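Local coordinates for endoglucanase (Ruminococcus champanellensis, PDB 6WQV), which probably hydrolyses internal beta-1,4 linkages of cellulose and related plant polysaccharides such as xylan, as a broad-specificity family 5 endoglucanase, at residues A[79-84]-A[122-127]. Numbering follows the deposited sequence. Where two conformers were deposited one is given.
Sequences SWIDHT and NDWLIP
With chi1 at -178° and chi2 at 176°, the CG1 branch of Ile81 is fully extended and carries its CD1 methyl across to Asp123 and Trp124. The loops that meet here follow strands 73-76 and 113-117, neighbours in the eight-stranded parallel beta/alpha (TIM) barrel of this GH5 enzyme. CD1 of Ile81 lies 3.6 Å from CB of Asp123, the two side chains crossing nearly at right angles. Ile81 CD1 also sits 3.9 Å from CD1 of Trp124, close to the indole plane, so the ring is met at its pyrrole edge and not over a face. A chi1 of 63° on Trp124 turns that edge toward Ile81, while its NE1 bonds to Glu121, whose other carboxylate oxygen accepts from the backbone N of Trp80; one side chain thus links both loops. No hydrogen bond joins 79-84 directly to 122-127 and 114 Å² is buried in all, so the contact is small; its closest pairs are carbon to carbon. The Asp123 side chain is about 10 Å from a bound beta-D-glucopyranose, placing this packing beyond direct ligand contact. Within 79-84, the turn is closed on Trp80 O, which receives His83 N at 2.8 Å and, from the opposite face of its carbonyl plane, Thr84 OG1 at 2.7 Å.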
loop_
_atom_site.group_PDB
_atom_site.type_symbol
_atom_site.label_atom_id
_atom_site.label_comp_id
_atom_site.label_asym_id
_atom_site.label_seq_id
_atom_site.Cartn_x
_atom_site.Cartn_y
_atom_site.Cartn_z
ATOM N N SER A 79 -0.791 0.047 10.676
ATOM C CA SER A 79 -1.350 1.190 11.383
ATOM C C SER A 79 -0.619 1.323 12.708
ATOM O O SER A 79 -0.600 0.387 13.512
ATOM C CB SER A 79 -2.853 1.041 11.576
ATOM O OG SER A 79 -3.499 1.075 10.315
ATOM N N TRP A 80 0.019 2.473 12.906
ATOM C CA TRP A 80 0.832 2.724 14.087
ATOM C C TRP A 80 0.098 3.502 15.167
ATOM O O TRP A 80 0.555 3.520 16.313
ATOM C CB TRP A 80 2.096 3.487 13.666
ATOM C CG TRP A 80 2.894 2.776 12.598
ATOM C CD1 TRP A 80 2.685 2.820 11.247
ATOM C CD2 TRP A 80 4.026 1.909 12.800
ATOM N NE1 TRP A 80 3.621 2.045 10.596
ATOM C CE2 TRP A 80 4.448 1.475 11.525
ATOM C CE3 TRP A 80 4.719 1.461 13.931
ATOM C CZ2 TRP A 80 5.529 0.607 11.352
ATOM C CZ3 TRP A 80 5.800 0.605 13.753
ATOM C CH2 TRP A 80 6.198 0.195 12.475
ATOM N N ILE A 81 -1.051 4.096 14.837
ATOM C CA ILE A 81 -1.714 5.040 15.736
ATOM C C ILE A 81 -1.978 4.435 17.115
ATOM O O ILE A 81 -1.744 5.078 18.143
ATOM C CB ILE A 81 -2.993 5.593 15.083
ATOM C CG1 ILE A 81 -3.664 6.623 15.986
ATOM C CG2 ILE A 81 -3.972 4.469 14.753
ATOM C CD1 ILE A 81 -4.878 7.285 15.357
ATOM N N ASP A 82 -2.490 3.203 17.168
ATOM C CA ASP A 82 -2.832 2.628 18.467
ATOM C C ASP A 82 -1.614 2.130 19.234
ATOM O O ASP A 82 -1.773 1.582 20.336
ATOM C CB ASP A 82 -3.842 1.488 18.322
ATOM C CG ASP A 82 -5.107 1.918 17.628
ATOM O OD1 ASP A 82 -5.626 3.018 17.928
ATOM O OD2 ASP A 82 -5.583 1.143 16.773
ATOM N N HIS A 83 -0.413 2.306 18.672
ATOM C CA HIS A 83 0.848 1.879 19.268
ATOM C C HIS A 83 1.829 3.035 19.399
ATOM O O HIS A 83 3.034 2.805 19.533
ATOM C CB HIS A 83 1.470 0.775 18.407
ATOM C CG HIS A 83 0.468 -0.230 17.941
ATOM N ND1 HIS A 83 0.050 -1.278 18.731
ATOM C CD2 HIS A 83 -0.256 -0.303 16.798
ATOM C CE1 HIS A 83 -0.869 -1.973 18.085
ATOM N NE2 HIS A 83 -1.064 -1.410 16.907
ATOM N N THR A 84 1.335 4.267 19.333
ATOM C CA THR A 84 2.160 5.468 19.363
ATOM C C THR A 84 1.848 6.258 20.626
ATOM O O THR A 84 0.676 6.501 20.935
ATOM C CB THR A 84 1.870 6.335 18.133
ATOM O OG1 THR A 84 2.162 5.620 16.927
ATOM C CG2 THR A 84 2.703 7.606 18.150
ATOM N N ASN A 122 -5.420 8.333 9.685
ATOM C CA ASN A 122 -6.168 9.538 9.345
ATOM C C ASN A 122 -6.761 10.260 10.550
ATOM O O ASN A 122 -7.182 11.414 10.397
ATOM C CB ASN A 122 -7.260 9.168 8.340
ATOM C CG ASN A 122 -6.758 8.227 7.254
ATOM O OD1 ASN A 122 -7.078 7.037 7.251
ATOM N ND2 ASN A 122 -5.968 8.755 6.330
ATOM N N ASP A 123 -6.795 9.647 11.738
ATOM C CA ASP A 123 -7.308 10.376 12.896
ATOM C C ASP A 123 -6.416 11.568 13.209
ATOM O O ASP A 123 -6.901 12.591 13.700
ATOM C CB ASP A 123 -7.441 9.491 14.132
ATOM C CG ASP A 123 -8.718 8.671 14.132
ATOM O OD1 ASP A 123 -9.509 8.787 13.171
ATOM O OD2 ASP A 123 -8.930 7.900 15.096
ATOM N N TRP A 124 -5.108 11.453 12.935
ATOM C CA TRP A 124 -4.187 12.575 13.105
ATOM C C TRP A 124 -3.585 13.095 11.805
ATOM O O TRP A 124 -3.207 14.266 11.753
ATOM C CB TRP A 124 -3.032 12.212 14.055
ATOM C CG TRP A 124 -2.149 11.099 13.561
ATOM C CD1 TRP A 124 -2.312 9.770 13.806
ATOM C CD2 TRP A 124 -0.961 11.211 12.752
ATOM N NE1 TRP A 124 -1.320 9.050 13.199
ATOM C CE2 TRP A 124 -0.476 9.908 12.544
ATOM C CE3 TRP A 124 -0.270 12.286 12.176
ATOM C CZ2 TRP A 124 0.669 9.641 11.793
ATOM C CZ3 TRP A 124 0.870 12.021 11.431
ATOM C CH2 TRP A 124 1.328 10.710 11.249
ATOM N N LEU A 125 -3.519 12.273 10.753
ATOM C CA LEU A 125 -2.876 12.642 9.486
ATOM C C LEU A 125 -3.851 13.460 8.636
ATOM O O LEU A 125 -4.376 13.019 7.609
ATOM C CB LEU A 125 -2.407 11.386 8.761
ATOM C CG LEU A 125 -1.526 11.560 7.524
ATOM C CD1 LEU A 125 -0.122 11.996 7.931
ATOM C CD2 LEU A 125 -1.457 10.285 6.679
ATOM N N ILE A 126 -4.089 14.682 9.092
ATOM C CA ILE A 126 -5.134 15.552 8.559
ATOM C C ILE A 126 -4.515 16.567 7.596
ATOM O O ILE A 126 -3.674 17.375 8.017
ATOM C CB ILE A 126 -5.863 16.266 9.706
ATOM C CG1 ILE A 126 -6.549 15.239 10.612
ATOM C CG2 ILE A 126 -6.847 17.305 9.176
ATOM C CD1 ILE A 126 -6.896 15.792 11.985
ATOM N N PRO A 127 -4.938 16.600 6.321
ATOM C CA PRO A 127 -4.301 17.528 5.355
ATOM C C PRO A 127 -4.971 18.898 5.288
ATOM O O PRO A 127 -5.698 19.244 4.345
ATOM C CB PRO A 127 -4.430 16.773 4.034
ATOM C CG PRO A 127 -5.753 16.032 4.187
ATOM C CD PRO A 127 -5.850 15.648 5.652
#